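Local coordinates for uncharacterized protein SP1917 (Streptococcus pneumoniae, PDB 3C9P) that is of unknown function; it is a largely helical member of the uncharacterised bacterial family DUF2200, at residues 6-11 with 57-62; 71-76 with 96-101. All blocks are in the same frame, centred on the assembly; numbering follows the deposited sequence.

Interaction 1 of 2, residues 6-11 with 57-62; sequences QKLYNM and VTYGDF
Tyr-59 N donates to Met-11 O at 2.8 Å. The bond is almost straight, 175° at the hydrogen, and the N-H points at the oxygen nearly in line with its C=O bond. Met-11 is modelled as selenomethionine. Gly-60 N donates to Tyr-9 O at 2.9 Å, a more bent bond, 143° at the hydrogen, with the donor tilted 26° from the carbonyl plane. Tyr-9 O also accepts from a water 2.9 Å away. The same water donates to Asn-10 OD1 at 2.8 Å and accepts from Thr-58 OG1 at 2.7 Å. Thr-58 is the N-cap of helix 59-64. Its OG1 lies between the backbone N and the carbonyl carbon, and accepts from Asp-61 N at 3.0 Å. The first three N-H groups of the helix are thus satisfied from outside its backbone: two by carbonyls of 6-11, one by the cap. Phe-62 N makes the first regular i to i-4 bond, to Thr-58 O of the cap residue. The backbones come very close at Gly-60, which packs its CA against Tyr-9 CB at 4.0 Å. Thr-58 CG2 lies by Asn-10 O. On the buried side, Leu-8 crosses Tyr-59 at a slant, with Leu-8 CG 4.1 Å from Tyr-59 CD2. Tyr-9 turns its hydroxyl to Asp-90, and its ring rests on helix 91-107. Gln-6 NE2 shares that acidic partner.

Interaction 2 of 2, residues 71-76 with 96-101; sequences PERIAI and IRRLDK. With EDO (1,2-ethanediol), chain B.
Ile-76 O accepts a water hydrogen at 2.7 Å, and the same water accepts from Arg-98 NH2 at 3.0 Å. The water lies in the guanidinium plane, at its edge. It joins Ile-76, just after the 3-10 segment 71-75, to helix 91-107; no direct hydrogen bond crosses between the two segments. Residues 71-76 belong to the loop between helix 59-64 and strand 79-80. The Arg-98 chain runs extended from CG to NE and brings NE near Arg-73 O. Arg-73 CG and Ile-74 CA lie over one face of its guanidinium. Arg-73 O is 3.2 Å from Arg-98 NE, but the angle is poor for a bond; this carbonyl accepts from Ile-76 N within the turn. The two guanidinium planes stand 85° apart, and Arg-73 NE is only 3.6 Å from Arg-98 NH1. Glu-95, earlier on the helix, forms a salt bridge to each of these two nitrogens, which probably offsets their repulsion. Ile-74 CD1 sits over the centre of the Arg-73 guanidinium and also touches Arg-98 NH2 at 3.6 Å. The rest is apolar. Ile-76 packs on the Arg-98 stem, CD1 to CB at 4.1 Å. Its CG2, anti to the backbone N, meets Lys-101 CG at 3.6 Å, and the two side chains run alongside but point opposite ways. Lys-101 NZ is hydrogen-bonded to Lys-79 O.

Both contacts are partly buried, and both lean on helix 91-107. Interaction 2 lies nearer the centre of the chain and includes that helix directly. Interaction 1 reaches it through side chains: Tyr-9 and Leu-8 pack on Ile-96, and Tyr-59 packs on Ile-96 and Leu-99. These two residues take no part in the contact with 71-76, which uses Arg-98 and Lys-101 instead. The chemistry differs accordingly. Interaction 1 is mainly backbone hydrogen bonding at a helix start, with a tyrosine and a leucine on its buried side. Interaction 2 is mainly side-chain packing around Arg-98, with a water linking its guanidinium to a backbone carbonyl. Along the chain, 6-11/57-62 closes before 71-76/96-101 opens.

Interaction 1 of 2, residues 6-11 with 57-62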
loop_
_atom_site.group_PDB
_atom_site.type_symbol
_atom_site.label_atom_id
_atom_site.label_comp_id
_atom_site.label_asym_id
_atom_site.label_seq_id
_atom_site.Cartn_x
_atom_site.Cartn_y
_atom_site.Cartn_z
ATOM N N GLN A 6 -4.693 -13.386 8.344
ATOM C CA GLN A 6 -4.057 -12.573 9.379
ATOM C C GLN A 6 -2.605 -12.996 9.653
ATOM O O GLN A 6 -1.868 -12.269 10.308
ATOM C CB GLN A 6 -4.894 -12.610 10.661
ATOM C CG GLN A 6 -6.316 -12.039 10.429
ATOM C CD GLN A 6 -7.080 -11.732 11.715
ATOM O OE1 GLN A 6 -6.818 -12.308 12.754
ATOM N NE2 GLN A 6 -8.044 -10.819 11.628
ATOM N N LYS A 7 -2.200 -14.157 9.141
ATOM C CA LYS A 7 -0.778 -14.537 9.128
ATOM C C LYS A 7 0.082 -13.427 8.498
ATOM O O LYS A 7 1.212 -13.195 8.926
ATOM C CB LYS A 7 -0.555 -15.895 8.415
ATOM C CG LYS A 7 -1.153 -17.067 9.224
ATOM C CD LYS A 7 -1.031 -18.460 8.592
ATOM C CE LYS A 7 -1.911 -19.441 9.415
ATOM N NZ LYS A 7 -2.051 -20.830 8.849
ATOM N N LEU A 8 -0.465 -12.729 7.510
ATOM C CA LEU A 8 0.225 -11.577 6.915
ATOM C C LEU A 8 0.651 -10.506 7.940
ATOM O O LEU A 8 1.721 -9.902 7.817
ATOM C CB LEU A 8 -0.669 -10.924 5.853
ATOM C CG LEU A 8 -0.112 -9.733 5.088
ATOM C CD1 LEU A 8 1.195 -10.067 4.316
ATOM C CD2 LEU A 8 -1.179 -9.251 4.126
ATOM N N TYR A 9 -0.196 -10.253 8.924
ATOM C CA TYR A 9 0.057 -9.169 9.873
ATOM C C TYR A 9 1.370 -9.362 10.627
ATOM O O TYR A 9 1.964 -8.391 11.076
ATOM C CB TYR A 9 -1.072 -9.067 10.885
ATOM C CG TYR A 9 -2.457 -8.827 10.324
ATOM C CD1 TYR A 9 -2.656 -8.419 8.986
ATOM C CD2 TYR A 9 -3.580 -8.974 11.149
ATOM C CE1 TYR A 9 -3.914 -8.203 8.491
ATOM C CE2 TYR A 9 -4.858 -8.742 10.662
ATOM C CZ TYR A 9 -5.009 -8.370 9.325
ATOM O OH TYR A 9 -6.267 -8.134 8.847
ATOM N N ASN A 10 1.803 -10.612 10.788
ATOM C CA ASN A 10 2.970 -10.903 11.589
ATOM C C ASN A 10 4.212 -11.149 10.761
ATOM O O ASN A 10 5.274 -11.402 11.324
ATOM C CB ASN A 10 2.691 -12.081 12.522
ATOM C CG ASN A 10 1.487 -11.820 13.408
ATOM O OD1 ASN A 10 1.339 -10.720 13.954
ATOM N ND2 ASN A 10 0.587 -12.809 13.509
HETATM N N MSE A 11 4.081 -11.093 9.434
HETATM C CA MSE A 11 5.260 -11.141 8.550
HETATM C C MSE A 11 6.013 -9.825 8.643
HETATM O O MSE A 11 5.412 -8.787 8.853
HETATM C CB MSE A 11 4.856 -11.455 7.119
HETATM C CG MSE A 11 4.167 -12.834 7.049
HETATM SE SE MSE A 11 3.743 -13.239 5.190
HETATM C CE MSE A 11 2.361 -14.627 5.489
ATOM N N VAL A 57 9.865 -4.364 12.678
ATOM C CA VAL A 57 8.415 -4.154 12.737
ATOM C C VAL A 57 7.685 -5.105 11.773
ATOM O O VAL A 57 8.202 -5.419 10.700
ATOM C CB VAL A 57 8.074 -2.663 12.420
ATOM C CG1 VAL A 57 8.465 -2.304 11.007
ATOM C CG2 VAL A 57 6.586 -2.320 12.681
ATOM N N THR A 58 6.505 -5.574 12.172
ATOM C CA THR A 58 5.698 -6.425 11.305
ATOM C C THR A 58 4.914 -5.583 10.331
ATOM O O THR A 58 4.690 -4.372 10.552
ATOM C CB THR A 58 4.702 -7.309 12.077
ATOM O OG1 THR A 58 3.713 -6.483 12.711
ATOM C CG2 THR A 58 5.447 -8.205 13.122
ATOM N N TYR A 59 4.508 -6.219 9.242
ATOM C CA TYR A 59 3.664 -5.556 8.248
ATOM C C TYR A 59 2.385 -5.038 8.896
ATOM O O TYR A 59 1.959 -3.899 8.635
ATOM C CB TYR A 59 3.343 -6.530 7.093
ATOM C CG TYR A 59 2.964 -5.841 5.789
ATOM C CD1 TYR A 59 3.850 -4.960 5.151
ATOM C CD2 TYR A 59 1.724 -6.092 5.189
ATOM C CE1 TYR A 59 3.513 -4.342 3.925
ATOM C CE2 TYR A 59 1.361 -5.459 3.998
ATOM C CZ TYR A 59 2.256 -4.598 3.373
ATOM O OH TYR A 59 1.892 -3.984 2.209
ATOM N N GLY A 60 1.792 -5.848 9.775
ATOM C CA GLY A 60 0.565 -5.429 10.455
ATOM C C GLY A 60 0.817 -4.197 11.321
ATOM O O GLY A 60 0.022 -3.246 11.333
ATOM N N ASP A 61 1.917 -4.218 12.058
ATOM C CA ASP A 61 2.218 -3.113 12.966
ATOM C C ASP A 61 2.552 -1.798 12.230
ATOM O O ASP A 61 2.265 -0.711 12.749
ATOM C CB ASP A 61 3.314 -3.508 13.926
ATOM C CG ASP A 61 2.789 -4.312 15.126
ATOM O OD1 ASP A 61 1.546 -4.427 15.332
ATOM O OD2 ASP A 61 3.638 -4.821 15.877
ATOM N N PHE A 62 3.133 -1.904 11.035
ATOM C CA PHE A 62 3.307 -0.741 10.134
ATOM C C PHE A 62 1.966 -0.045 9.827
ATOM O O PHE A 62 1.823 1.174 10.005
ATOM C CB PHE A 62 4.006 -1.176 8.839
ATOM C CG PHE A 62 4.198 -0.066 7.845
ATOM C CD1 PHE A 62 5.289 0.792 7.938
ATOM C CD2 PHE A 62 3.289 0.122 6.827
ATOM C CE1 PHE A 62 5.477 1.822 6.996
ATOM C CE2 PHE A 62 3.464 1.162 5.878
ATOM C CZ PHE A 62 4.567 1.996 5.976
HETATM O O HOH W 1 1.919 -8.006 13.982
#

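Interaction 2 of 2, residues 71-76 with 96-101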
loop_
_atom_site.group_PDB
_atom_site.type_symbol
_atom_site.label_atom_id
_atom_site.label_comp_id
_atom_site.label_asym_id
_atom_site.label_seq_id
_atom_site.Cartn_x
_atom_site.Cartn_y
_atom_site.Cartn_z
ATOM N N PRO A 71 -8.280 10.663 3.653
ATOM C CA PRO A 71 -9.715 10.486 3.460
ATOM C C PRO A 71 -10.085 9.859 2.100
ATOM O O PRO A 71 -11.008 9.063 2.035
ATOM C CB PRO A 71 -10.282 11.919 3.589
ATOM C CG PRO A 71 -9.270 12.656 4.410
ATOM C CD PRO A 71 -7.936 12.045 4.041
ATOM N N GLU A 72 -9.335 10.183 1.050
ATOM C CA GLU A 72 -9.678 9.751 -0.302
ATOM C C GLU A 72 -9.467 8.249 -0.517
ATOM O O GLU A 72 -9.790 7.714 -1.575
ATOM C CB GLU A 72 -8.865 10.564 -1.319
ATOM C CG GLU A 72 -9.331 12.032 -1.449
ATOM C CD GLU A 72 -8.860 12.947 -0.297
ATOM O OE1 GLU A 72 -8.025 12.529 0.545
ATOM O OE2 GLU A 72 -9.317 14.104 -0.250
ATOM N N ARG A 73 -8.927 7.565 0.490
ATOM C CA ARG A 73 -8.645 6.136 0.347
ATOM C C ARG A 73 -9.933 5.311 0.277
ATOM O O ARG A 73 -9.929 4.181 -0.198
ATOM C CB ARG A 73 -7.753 5.654 1.496
ATOM C CG ARG A 73 -8.492 5.456 2.800
ATOM C CD ARG A 73 -7.542 5.250 3.974
ATOM N NE ARG A 73 -8.325 4.824 5.134
ATOM C CZ ARG A 73 -9.129 5.608 5.840
ATOM N NH1 ARG A 73 -9.247 6.909 5.539
ATOM N NH2 ARG A 73 -9.816 5.078 6.853
ATOM N N ILE A 74 -11.044 5.890 0.740
ATOM C CA ILE A 74 -12.349 5.245 0.668
ATOM C C ILE A 74 -12.764 5.041 -0.815
ATOM O O ILE A 74 -13.547 4.139 -1.144
ATOM C CB ILE A 74 -13.395 6.121 1.415
ATOM C CG1 ILE A 74 -12.991 6.333 2.903
ATOM C CG2 ILE A 74 -14.853 5.625 1.249
ATOM C CD1 ILE A 74 -12.568 5.102 3.673
ATOM N N ALA A 75 -12.239 5.883 -1.699
ATOM C CA ALA A 75 -12.509 5.752 -3.141
ATOM C C ALA A 75 -11.696 4.650 -3.838
ATOM O O ALA A 75 -11.968 4.345 -5.011
ATOM C CB ALA A 75 -12.298 7.109 -3.847
ATOM N N ILE A 76 -10.708 4.072 -3.137
ATOM C CA ILE A 76 -9.960 2.917 -3.651
ATOM C C ILE A 76 -10.850 1.665 -3.540
ATOM O O ILE A 76 -10.824 0.909 -2.535
ATOM C CB ILE A 76 -8.594 2.704 -2.941
ATOM C CG1 ILE A 76 -7.767 4.000 -2.947
ATOM C CG2 ILE A 76 -7.819 1.576 -3.631
ATOM C CD1 ILE A 76 -6.615 4.029 -1.897
ATOM N N ILE A 96 -4.486 -2.628 3.997
ATOM C CA ILE A 96 -3.418 -3.379 3.333
ATOM C C ILE A 96 -3.797 -3.607 1.867
ATOM O O ILE A 96 -2.969 -3.428 0.966
ATOM C CB ILE A 96 -3.151 -4.720 4.057
ATOM C CG1 ILE A 96 -2.373 -4.450 5.363
ATOM C CG2 ILE A 96 -2.442 -5.757 3.133
ATOM C CD1 ILE A 96 -2.174 -5.696 6.325
ATOM N N ARG A 97 -5.045 -4.004 1.633
ATOM C CA ARG A 97 -5.508 -4.282 0.276
ATOM C C ARG A 97 -5.651 -3.001 -0.528
ATOM O O ARG A 97 -5.462 -3.026 -1.734
ATOM C CB ARG A 97 -6.811 -5.080 0.276
ATOM C CG ARG A 97 -6.645 -6.527 0.791
ATOM C CD ARG A 97 -5.711 -7.319 -0.146
ATOM N NE ARG A 97 -5.637 -8.729 0.225
ATOM C CZ ARG A 97 -4.521 -9.370 0.564
ATOM N NH1 ARG A 97 -3.362 -8.744 0.595
ATOM N NH2 ARG A 97 -4.572 -10.657 0.867
ATOM N N ARG A 98 -5.953 -1.881 0.127
ATOM C CA ARG A 98 -5.949 -0.593 -0.601
ATOM C C ARG A 98 -4.539 -0.264 -1.097
ATOM O O ARG A 98 -4.375 0.171 -2.250
ATOM C CB ARG A 98 -6.501 0.550 0.255
ATOM C CG ARG A 98 -7.990 0.486 0.478
ATOM C CD ARG A 98 -8.440 1.529 1.485
ATOM N NE ARG A 98 -9.900 1.515 1.595
ATOM C CZ ARG A 98 -10.601 1.725 2.702
ATOM N NH1 ARG A 98 -10.003 1.953 3.865
ATOM N NH2 ARG A 98 -11.922 1.700 2.639
ATOM N N LEU A 99 -3.521 -0.503 -0.270
ATOM C CA LEU A 99 -2.133 -0.360 -0.796
ATOM C C LEU A 99 -1.836 -1.303 -1.977
ATOM O O LEU A 99 -1.219 -0.900 -2.987
ATOM C CB LEU A 99 -1.059 -0.486 0.298
ATOM C CG LEU A 99 0.379 -0.259 -0.223
ATOM C CD1 LEU A 99 0.553 1.139 -0.809
ATOM C CD2 LEU A 99 1.417 -0.537 0.871
ATOM N N ASP A 100 -2.291 -2.548 -1.871
ATOM C CA ASP A 100 -2.086 -3.502 -2.971
ATOM C C ASP A 100 -2.686 -2.989 -4.269
ATOM O O ASP A 100 -2.099 -3.205 -5.343
ATOM C CB ASP A 100 -2.661 -4.876 -2.674
ATOM C CG ASP A 100 -1.866 -5.645 -1.604
ATOM O OD1 ASP A 100 -0.618 -5.580 -1.553
ATOM O OD2 ASP A 100 -2.510 -6.349 -0.816
ATOM N N LYS A 101 -3.866 -2.358 -4.184
ATOM C CA LYS A 101 -4.528 -1.776 -5.356
ATOM C C LYS A 101 -3.688 -0.638 -5.947
ATOM O O LYS A 101 -3.514 -0.570 -7.171
ATOM C CB LYS A 101 -5.951 -1.282 -4.994
ATOM C CG LYS A 101 -6.800 -0.804 -6.169
ATOM C CD LYS A 101 -7.077 -1.930 -7.147
ATOM C CE LYS A 101 -8.389 -1.718 -7.874
ATOM N NZ LYS A 101 -8.539 -2.825 -8.875
HETATM C C1 EDO B . -0.260 -8.121 0.689
HETATM O O1 EDO B . -0.083 -8.855 -0.523
HETATM C C2 EDO B . 1.065 -7.474 1.046
HETATM O O2 EDO B . 1.883 -7.430 -0.123
HETATM O O HOH W 2 -12.230 0.834 -0.191
#